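Local coordinates for protein probable thiosulfate sulfurtransferase (PDB 2EG4) that probably transfers sulfur from thiosulfate to an acceptor such as cyanide, as a two-domain rhodanese-like enzyme that also binds zinc, at residues R13-P16 with A17-G21; Q90-T93 with E94-P98; L122-A125 with D126-A129. One frame throughout, in Å; residues are numbered along the deposited sequence.

Interaction 1 (R13-P16 with A17-G21); sequences RPRP and AYEAG. With SO4 (sulfate ion), chain F.
The R13 guanidinium lies across the short helix 15-20, with backbone of A17 and Y18 and the CB of A17 over one face and the carbonyl of G21 at its edge. The R15 guanidinium has E19 and a sulfate at its edge, both near its plane. This helix is the crossover of the beta-alpha-beta unit 8-11, 15-20, 27-28 in the first rhodanese-like domain.

R13 NH2 donates to G21 O at 2.7 Å, with the acceptor almost exactly in the guanidinium plane. The chain bends about the CG-CD bond (chi3 -64°), which helps bring the guanidinium to the far end of the helix. A water adds a second link: it accepts from R13 NH1 and donates to A17 O. D11 takes a salt bridge from the same NH2, so strand, loop and helix end meet at one arginine. G21 has a positive phi, where a CB would jam against the carbonyl of A20.

Backbone bonds Y18 N to P14 O and E19 N to R15 O start the helix, and P14 is its N-cap. The Y18 hydroxyl bonds to A26 O outside the helix.

R15 and E19 are one helical turn apart. The R15 NE and NH2 both grip the sulfate, probably from the crystallisation liquor: NE reaches O1 at 2.7 Å and NH2 reaches O4 at 2.9 Å. H28 also binds this sulfate, and E105 pairs with R15 NH2. The salt bridge to E19 runs from R15 NH1 to the anti lone pair of OE2 at 2.7 Å, with the two planar groups 56° apart.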
ATOM      1  N   ARG A  13     -13.759   0.458   0.610  1.00 13.09           N
ATOM      2  CA  ARG A  13     -14.497   1.698   0.422  1.00 14.50           C
ATOM      3  C   ARG A  13     -14.880   2.308   1.764  1.00 13.72           C
ATOM      4  O   ARG A  13     -14.805   1.651   2.804  1.00 15.35           O
ATOM      5  CB  ARG A  13     -15.783   1.421  -0.376  1.00 14.52           C
ATOM      6  CG  ARG A  13     -15.511   0.866  -1.770  1.00 12.50           C
ATOM      7  CD  ARG A  13     -16.848   0.552  -2.474  1.00 13.25           C
ATOM      8  NE  ARG A  13     -17.568  -0.507  -1.749  1.00 14.47           N
ATOM      9  CZ  ARG A  13     -18.880  -0.729  -1.851  1.00 16.15           C
ATOM     10  NH1 ARG A  13     -19.632   0.034  -2.645  1.00 14.77           N
ATOM     11  NH2 ARG A  13     -19.447  -1.703  -1.152  1.00 14.17           N
ATOM     12  N   PRO A  14     -15.286   3.586   1.758  1.00 17.86           N
ATOM     13  CA  PRO A  14     -15.694   4.229   3.009  1.00 21.95           C
ATOM     14  C   PRO A  14     -16.891   3.446   3.584  1.00 23.08           C
ATOM     15  O   PRO A  14     -17.685   2.831   2.840  1.00 19.09           O
ATOM     16  CB  PRO A  14     -16.077   5.638   2.559  1.00 21.78           C
ATOM     17  CG  PRO A  14     -15.147   5.886   1.410  1.00 23.09           C
ATOM     18  CD  PRO A  14     -15.197   4.561   0.655  1.00 18.00           C
ATOM     19  N   ARG A  15     -17.036   3.464   4.903  1.00 20.50           N
ATOM     20  CA  ARG A  15     -18.109   2.716   5.537  1.00 21.37           C
ATOM     21  C   ARG A  15     -19.511   2.971   4.979  1.00 22.60           C
ATOM     22  O   ARG A  15     -20.287   2.034   4.843  1.00 21.46           O
ATOM     23  CB  ARG A  15     -18.084   2.935   7.064  1.00 23.83           C
ATOM     24  CG  ARG A  15     -19.180   2.182   7.823  1.00 23.75           C
ATOM     25  CD  ARG A  15     -18.782   1.935   9.286  1.00 26.75           C
ATOM     26  NE  ARG A  15     -18.032   0.688   9.455  1.00 26.85           N
ATOM     27  CZ  ARG A  15     -18.570  -0.530   9.393  1.00 31.09           C
ATOM     28  NH1 ARG A  15     -19.871  -0.674   9.173  1.00 30.04           N
ATOM     29  NH2 ARG A  15     -17.803  -1.608   9.542  1.00 30.64           N
ATOM     30  N   PRO A  16     -19.860   4.227   4.663  1.00 21.76           N
ATOM     31  CA  PRO A  16     -21.203   4.486   4.121  1.00 22.56           C
ATOM     32  C   PRO A  16     -21.491   3.629   2.889  1.00 22.40           C
ATOM     33  O   PRO A  16     -22.561   3.037   2.757  1.00 20.43           O
ATOM     34  CB  PRO A  16     -21.155   5.970   3.773  1.00 26.01           C
ATOM     35  CG  PRO A  16     -20.255   6.527   4.824  1.00 27.66           C
ATOM     36  CD  PRO A  16     -19.131   5.492   4.882  1.00 24.74           C
ATOM     37  N   ALA A  17     -20.524   3.580   1.985  1.00 22.30           N
ATOM     38  CA  ALA A  17     -20.674   2.793   0.768  1.00 20.97           C
ATOM     39  C   ALA A  17     -20.789   1.317   1.122  1.00 17.94           C
ATOM     40  O   ALA A  17     -21.613   0.594   0.571  1.00 16.23           O
ATOM     41  CB  ALA A  17     -19.489   3.028  -0.150  1.00 21.58           C
ATOM     42  N   TYR A  18     -19.935   0.859   2.027  1.00 17.22           N
ATOM     43  CA  TYR A  18     -19.976  -0.528   2.459  1.00 15.12           C
ATOM     44  C   TYR A  18     -21.376  -0.866   3.013  1.00 16.36           C
ATOM     45  O   TYR A  18     -21.961  -1.895   2.678  1.00 16.37           O
ATOM     46  CB  TYR A  18     -18.939  -0.744   3.557  1.00 16.33           C
ATOM     47  CG  TYR A  18     -18.970  -2.127   4.165  1.00 16.20           C
ATOM     48  CD1 TYR A  18     -18.362  -3.211   3.530  1.00 15.99           C
ATOM     49  CD2 TYR A  18     -19.568  -2.344   5.406  1.00 18.34           C
ATOM     50  CE1 TYR A  18     -18.336  -4.480   4.121  1.00 16.16           C
ATOM     51  CE2 TYR A  18     -19.558  -3.619   5.997  1.00 17.07           C
ATOM     52  CZ  TYR A  18     -18.942  -4.671   5.351  1.00 15.54           C
ATOM     53  OH  TYR A  18     -18.942  -5.946   5.891  1.00 18.28           O
ATOM     54  N   GLU A  19     -21.895   0.018   3.858  1.00 19.63           N
ATOM     55  CA  GLU A  19     -23.199  -0.206   4.466  1.00 22.39           C
ATOM     56  C   GLU A  19     -24.361  -0.161   3.472  1.00 23.93           C
ATOM     57  O   GLU A  19     -25.417  -0.777   3.699  1.00 26.72           O
ATOM     58  CB  GLU A  19     -23.392   0.789   5.618  1.00 21.76           C
ATOM     59  CG  GLU A  19     -22.565   0.353   6.837  1.00 26.50           C
ATOM     60  CD  GLU A  19     -22.687   1.284   8.029  1.00 33.31           C
ATOM     61  OE1 GLU A  19     -23.657   2.059   8.085  1.00 36.85           O
ATOM     62  OE2 GLU A  19     -21.809   1.227   8.917  1.00 32.48           O
ATOM     63  N   ALA A  20     -24.163   0.545   2.363  1.00 22.80           N
ATOM     64  CA  ALA A  20     -25.196   0.649   1.334  1.00 21.26           C
ATOM     65  C   ALA A  20     -25.309  -0.654   0.535  1.00 22.68           C
ATOM     66  O   ALA A  20     -26.320  -0.907  -0.142  1.00 23.86           O
ATOM     67  CB  ALA A  20     -24.876   1.822   0.403  1.00 21.39           C
ATOM     68  N   GLY A  21     -24.276  -1.485   0.626  1.00 17.71           N
ATOM     69  CA  GLY A  21     -24.259  -2.747  -0.078  1.00 17.98           C
ATOM     70  C   GLY A  21     -22.832  -3.194  -0.391  1.00 18.60           C
ATOM     71  O   GLY A  21     -22.070  -2.461  -1.027  1.00 16.12           O
TER
HETATM   72  S   SO4 F 505     -14.679   0.070  10.497  1.00 57.52           S
HETATM   73  O1  SO4 F 505     -15.425   1.263   9.977  1.00 57.63           O
HETATM   74  O2  SO4 F 505     -13.204   0.346  10.458  1.00 60.44           O
HETATM   75  O3  SO4 F 505     -15.100  -0.202  11.910  1.00 60.71           O
HETATM   76  O4  SO4 F 505     -14.984  -1.124   9.643  1.00 57.31           O
HETATM   77  O   HOH W   1     -22.544   0.342  -2.133  1.00 15.39           O

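Interaction 2 (Q90-T93 with E94-P98); sequences QLWT and EGWEP
Strand 89-92, an edge strand of the parallel sheet in the first rhodanese-like domain, ends here in a turn where W92 and W96 pack against each other. The contact is a T-shaped pair backed by a CH-pi contact.

The edge of W96 points toward the face of W92. Their five-membered rings have centroids 5.2 Å apart and planes at 77°. On that same face, W96 CB sits almost squarely over the six-membered ring of W92. It is 3.4 Å from that ring's centroid and only 6° off the normal. W96 CA joins it on the same face, 3.4 Å from W92 CZ2. The backbone of W96 therefore packs on the W92 indole as closely as its side chain does.

W92 has CG anti to its N, and its indole reaches forward along the chain to W96. The NE1 of W92 comes to 3.1 Å from E94 O. W96 has CG between its own N and carbonyl carbon (chi1 53°), which stands the indole up from the turn. Its pyrrole edge faces the carbonyl carbon of T93. W96 NE1 bonds to D68 O, and the W96 ring meets that of Y67, so the turn is tied to the end of strand 64-67 and the loop after it. W92 also packs on V65 and Y67 of that strand.

G95 has a positive phi, and a CB there would jam against the carbonyl of E94. The E97 carboxylate folds back onto the turn: G95 N donates to the syn lone pair of E97 OE1 at 2.7 Å.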
ATOM      1  N   GLN A  90      -5.132 -10.130  -3.860  1.00 20.73           N
ATOM      2  CA  GLN A  90      -5.447  -9.760  -5.227  1.00 19.83           C
ATOM      3  C   GLN A  90      -6.321  -8.514  -5.169  1.00 19.34           C
ATOM      4  O   GLN A  90      -7.153  -8.398  -4.278  1.00 20.14           O
ATOM      5  CB  GLN A  90      -6.208 -10.893  -5.918  1.00 24.89           C
ATOM      6  CG  GLN A  90      -6.534 -10.640  -7.367  1.00 34.22           C
ATOM      7  CD  GLN A  90      -7.123 -11.877  -8.023  1.00 40.56           C
ATOM      8  OE1 GLN A  90      -6.667 -12.996  -7.771  1.00 44.80           O
ATOM      9  NE2 GLN A  90      -8.130 -11.685  -8.867  1.00 43.10           N
ATOM     10  N   LEU A  91      -6.111  -7.598  -6.110  1.00 17.59           N
ATOM     11  CA  LEU A  91      -6.884  -6.361  -6.199  1.00 17.58           C
ATOM     12  C   LEU A  91      -8.006  -6.566  -7.228  1.00 18.71           C
ATOM     13  O   LEU A  91      -7.798  -7.205  -8.261  1.00 20.54           O
ATOM     14  CB  LEU A  91      -5.995  -5.209  -6.672  1.00 19.16           C
ATOM     15  CG  LEU A  91      -4.779  -4.815  -5.829  1.00 26.69           C
ATOM     16  CD1 LEU A  91      -3.953  -3.788  -6.595  1.00 28.52           C
ATOM     17  CD2 LEU A  91      -5.237  -4.253  -4.501  1.00 28.11           C
ATOM     18  N   TRP A  92      -9.168  -5.977  -6.963  1.00 15.13           N
ATOM     19  CA  TRP A  92     -10.316  -6.084  -7.865  1.00 14.24           C
ATOM     20  C   TRP A  92     -10.894  -4.668  -7.915  1.00 16.38           C
ATOM     21  O   TRP A  92     -11.522  -4.220  -6.961  1.00 16.07           O
ATOM     22  CB  TRP A  92     -11.300  -7.075  -7.261  1.00 17.74           C
ATOM     23  CG  TRP A  92     -12.437  -7.451  -8.155  1.00 15.29           C
ATOM     24  CD1 TRP A  92     -12.565  -7.170  -9.478  1.00 16.94           C
ATOM     25  CD2 TRP A  92     -13.578  -8.230  -7.789  1.00 18.36           C
ATOM     26  NE1 TRP A  92     -13.727  -7.735  -9.969  1.00 18.62           N
ATOM     27  CE2 TRP A  92     -14.365  -8.390  -8.953  1.00 16.15           C
ATOM     28  CE3 TRP A  92     -14.011  -8.811  -6.592  1.00 16.78           C
ATOM     29  CZ2 TRP A  92     -15.566  -9.109  -8.955  1.00 16.40           C
ATOM     30  CZ3 TRP A  92     -15.211  -9.535  -6.589  1.00 16.23           C
ATOM     31  CH2 TRP A  92     -15.972  -9.673  -7.768  1.00 16.82           C
ATOM     32  N   THR A  93     -10.684  -3.979  -9.031  1.00 15.52           N
ATOM     33  CA  THR A  93     -11.090  -2.581  -9.168  1.00 14.54           C
ATOM     34  C   THR A  93     -12.343  -2.295  -9.978  1.00 16.13           C
ATOM     35  O   THR A  93     -12.824  -1.176 -10.003  1.00 15.98           O
ATOM     36  CB  THR A  93      -9.949  -1.740  -9.783  1.00 20.06           C
ATOM     37  OG1 THR A  93      -9.634  -2.254 -11.087  1.00 18.39           O
ATOM     38  CG2 THR A  93      -8.692  -1.790  -8.900  1.00 18.22           C
ATOM     39  N   GLU A  94     -12.860  -3.309 -10.650  1.00 16.91           N
ATOM     40  CA  GLU A  94     -14.049  -3.110 -11.473  1.00 19.05           C
ATOM     41  C   GLU A  94     -14.664  -4.463 -11.754  1.00 17.74           C
ATOM     42  O   GLU A  94     -13.939  -5.433 -11.960  1.00 18.80           O
ATOM     43  CB  GLU A  94     -13.653  -2.416 -12.785  1.00 24.54           C
ATOM     44  CG  GLU A  94     -13.715  -3.257 -14.046  1.00 39.51           C
ATOM     45  CD  GLU A  94     -15.140  -3.496 -14.518  1.00 44.41           C
ATOM     46  OE1 GLU A  94     -15.953  -2.544 -14.470  1.00 49.01           O
ATOM     47  OE2 GLU A  94     -15.449  -4.628 -14.949  1.00 48.05           O
ATOM     48  N   GLY A  95     -15.994  -4.535 -11.754  1.00 17.69           N
ATOM     49  CA  GLY A  95     -16.655  -5.798 -12.050  1.00 18.45           C
ATOM     50  C   GLY A  95     -17.359  -6.448 -10.875  1.00 18.12           C
ATOM     51  O   GLY A  95     -18.151  -7.382 -11.046  1.00 18.38           O
ATOM     52  N   TRP A  96     -17.081  -5.948  -9.674  1.00 15.27           N
ATOM     53  CA  TRP A  96     -17.684  -6.469  -8.455  1.00 12.87           C
ATOM     54  C   TRP A  96     -19.018  -5.778  -8.098  1.00 11.81           C
ATOM     55  O   TRP A  96     -19.793  -6.301  -7.299  1.00 14.66           O
ATOM     56  CB  TRP A  96     -16.713  -6.261  -7.256  1.00 14.07           C
ATOM     57  CG  TRP A  96     -16.230  -4.828  -7.109  1.00 13.71           C
ATOM     58  CD1 TRP A  96     -15.080  -4.293  -7.615  1.00 13.56           C
ATOM     59  CD2 TRP A  96     -16.914  -3.753  -6.452  1.00 13.07           C
ATOM     60  NE1 TRP A  96     -15.004  -2.954  -7.321  1.00 12.55           N
ATOM     61  CE2 TRP A  96     -16.122  -2.596  -6.608  1.00 11.92           C
ATOM     62  CE3 TRP A  96     -18.124  -3.657  -5.747  1.00 13.17           C
ATOM     63  CZ2 TRP A  96     -16.498  -1.363  -6.092  1.00 13.18           C
ATOM     64  CZ3 TRP A  96     -18.499  -2.429  -5.225  1.00 14.28           C
ATOM     65  CH2 TRP A  96     -17.690  -1.296  -5.402  1.00 14.68           C
ATOM     66  N   GLU A  97     -19.256  -4.608  -8.687  1.00 14.72           N
ATOM     67  CA  GLU A  97     -20.409  -3.777  -8.365  1.00 14.41           C
ATOM     68  C   GLU A  97     -21.772  -4.442  -8.459  1.00 13.69           C
ATOM     69  O   GLU A  97     -22.645  -4.162  -7.634  1.00 16.99           O
ATOM     70  CB  GLU A  97     -20.368  -2.483  -9.193  1.00 14.88           C
ATOM     71  CG  GLU A  97     -19.102  -1.619  -8.920  1.00 15.97           C
ATOM     72  CD  GLU A  97     -17.918  -1.897  -9.866  1.00 16.04           C
ATOM     73  OE1 GLU A  97     -17.865  -2.961 -10.511  1.00 15.76           O
ATOM     74  OE2 GLU A  97     -17.021  -1.034  -9.948  1.00 17.38           O
ATOM     75  N   PRO A  98     -21.973  -5.332  -9.442  1.00 14.59           N
ATOM     76  CA  PRO A  98     -23.286  -5.993  -9.544  1.00 16.45           C
ATOM     77  C   PRO A  98     -23.584  -6.890  -8.341  1.00 16.14           C
ATOM     78  O   PRO A  98     -24.751  -7.228  -8.068  1.00 18.58           O
ATOM     79  CB  PRO A  98     -23.150  -6.836 -10.814  1.00 16.24           C
ATOM     80  CG  PRO A  98     -22.213  -6.014 -11.662  1.00 18.38           C
ATOM     81  CD  PRO A  98     -21.158  -5.591 -10.640  1.00 14.26           C
TER

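Interaction 3 (L122-A125 with D126-A129); sequences LLTA and DEAA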
ATOM      1  N   LEU A 122       8.964  -4.462   1.649  1.00 21.08           N
ATOM      2  CA  LEU A 122       9.179  -3.198   2.317  1.00 20.08           C
ATOM      3  C   LEU A 122      10.555  -2.559   2.270  1.00 21.02           C
ATOM      4  O   LEU A 122      11.555  -3.234   2.093  1.00 24.05           O
ATOM      5  CB  LEU A 122       8.818  -3.425   3.790  1.00 20.52           C
ATOM      6  CG  LEU A 122       9.022  -2.365   4.865  1.00 21.11           C
ATOM      7  CD1 LEU A 122       7.956  -1.302   4.721  1.00 20.58           C
ATOM      8  CD2 LEU A 122       8.953  -3.028   6.253  1.00 18.73           C
ATOM      9  N   LEU A 123      10.561  -1.244   2.430  1.00 18.31           N
ATOM     10  CA  LEU A 123      11.784  -0.470   2.610  1.00 22.41           C
ATOM     11  C   LEU A 123      11.641   0.278   3.954  1.00 19.94           C
ATOM     12  O   LEU A 123      10.662   0.985   4.182  1.00 19.05           O
ATOM     13  CB  LEU A 123      11.960   0.605   1.541  1.00 24.10           C
ATOM     14  CG  LEU A 123      12.407   0.158   0.163  1.00 28.37           C
ATOM     15  CD1 LEU A 123      12.473   1.393  -0.724  1.00 26.12           C
ATOM     16  CD2 LEU A 123      13.758  -0.539   0.244  1.00 29.63           C
ATOM     17  N   THR A 124      12.621   0.130   4.834  1.00 21.32           N
ATOM     18  CA  THR A 124      12.623   0.884   6.075  1.00 19.97           C
ATOM     19  C   THR A 124      13.365   2.159   5.653  1.00 21.44           C
ATOM     20  O   THR A 124      13.906   2.205   4.537  1.00 23.45           O
ATOM     21  CB  THR A 124      13.470   0.199   7.155  1.00 21.28           C
ATOM     22  OG1 THR A 124      14.785  -0.021   6.631  1.00 21.32           O
ATOM     23  CG2 THR A 124      12.861  -1.146   7.570  1.00 21.80           C
ATOM     24  N   ALA A 125      13.426   3.158   6.529  1.00 19.64           N
ATOM     25  CA  ALA A 125      14.115   4.417   6.219  1.00 19.53           C
ATOM     26  C   ALA A 125      15.562   4.142   5.882  1.00 20.44           C
ATOM     27  O   ALA A 125      16.105   4.698   4.930  1.00 21.30           O
ATOM     28  CB  ALA A 125      14.054   5.377   7.390  1.00 19.99           C
ATOM     29  N   ASP A 126      16.195   3.292   6.674  1.00 22.17           N
ATOM     30  CA  ASP A 126      17.593   2.964   6.409  1.00 23.76           C
ATOM     31  C   ASP A 126      17.794   2.320   5.045  1.00 24.02           C
ATOM     32  O   ASP A 126      18.778   2.602   4.340  1.00 24.14           O
ATOM     33  CB  ASP A 126      18.115   2.046   7.503  1.00 28.41           C
ATOM     34  CG  ASP A 126      18.724   2.818   8.633  1.00 36.05           C
ATOM     35  OD1 ASP A 126      19.971   2.927   8.654  1.00 41.78           O
ATOM     36  OD2 ASP A 126      17.956   3.341   9.472  1.00 36.12           O
ATOM     37  N   GLU A 127      16.858   1.460   4.654  1.00 20.92           N
ATOM     38  CA  GLU A 127      16.968   0.792   3.368  1.00 21.47           C
ATOM     39  C   GLU A 127      16.690   1.792   2.251  1.00 22.43           C
ATOM     40  O   GLU A 127      17.341   1.763   1.209  1.00 23.28           O
ATOM     41  CB  GLU A 127      16.001  -0.393   3.300  1.00 20.57           C
ATOM     42  CG  GLU A 127      16.428  -1.530   4.238  1.00 23.27           C
ATOM     43  CD  GLU A 127      15.316  -2.518   4.537  1.00 25.05           C
ATOM     44  OE1 GLU A 127      14.139  -2.194   4.265  1.00 23.52           O
ATOM     45  OE2 GLU A 127      15.624  -3.602   5.065  1.00 26.89           O
ATOM     46  N   ALA A 128      15.743   2.695   2.476  1.00 20.10           N
ATOM     47  CA  ALA A 128      15.428   3.696   1.462  1.00 20.33           C
ATOM     48  C   ALA A 128      16.628   4.616   1.249  1.00 21.14           C
ATOM     49  O   ALA A 128      16.960   4.952   0.106  1.00 19.72           O
ATOM     50  CB  ALA A 128      14.206   4.513   1.880  1.00 21.29           C
ATOM     51  N   ALA A 129      17.277   4.998   2.349  1.00 21.62           N
ATOM     52  CA  ALA A 129      18.434   5.893   2.322  1.00 21.09           C
ATOM     53  C   ALA A 129      19.598   5.351   1.502  1.00 24.40           C
ATOM     54  O   ALA A 129      20.416   6.116   0.991  1.00 25.39           O
ATOM     55  CB  ALA A 129      18.909   6.146   3.736  1.00 21.25           C
TER
HETATM   56  O   HOH W   2      12.412  -4.350   4.654  1.00 28.93           O
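Hydrogen bonds between T124 and E127 form a capping box at the start of helix 125-129. T124 is the N-cap. Its OG1 stands between its own N and carbonyl carbon (chi1 55°) and accepts from E127 N at 3.2 Å. In return, E127 OE1 accepts from T124 N at 2.8 Å. That donor meets the carboxylate on its anti side, 35° out of plane. The first helical bonds follow, A128 N to T124 O and A129 N to A125 O.

Charge and water also act on E127. Its OE1 takes a salt bridge from R212, and its OE2 one from R119. A water sits within hydrogen-bonding distance of both E127 OE1 and L122 O, and R212 also bonds to L122 O. The two arginines are likely to keep this carboxylate ionised. An alanine in place of E127 would remove the carboxylate and would probably leave T124 N and both arginines without this partner, weakening the cap.

Apolar contact is lighter. L123 CD2 touches E127 CB at 3.8 Å, and L123 CD1 lies loosely against A128 CB at 4.4 Å.

The helix packs against neighbours of the second rhodanese-like domain. A125 and A128 touch Y214, which follows strand 210-213. On helix 217-223, E220 meets A125 and W221 meets A129. L123 shares backbone hydrogen bonding with N213 at the end of that strand.

Overall arrangement
Each contact is a local turn between consecutive segments, so the three follow in series and none nest or cross. Interaction 1 comes first, closing the helical turn between strands 8-11 and 27-28. Interaction 2 ends strand 89-92 at the edge of the same sheet. These two touch: R13 CD packs on W96 CH2 at 3.6 Å, which joins the loop leading into helix 15-20 to the turn after strand 89-92 within one rhodanese-like domain. The chain then passes to the second domain, where interaction 3 starts helix 125-129. It lies on the opposite side of the chain's centre, about 15 Å from interaction 2 by nearest atoms, and touches neither of the others.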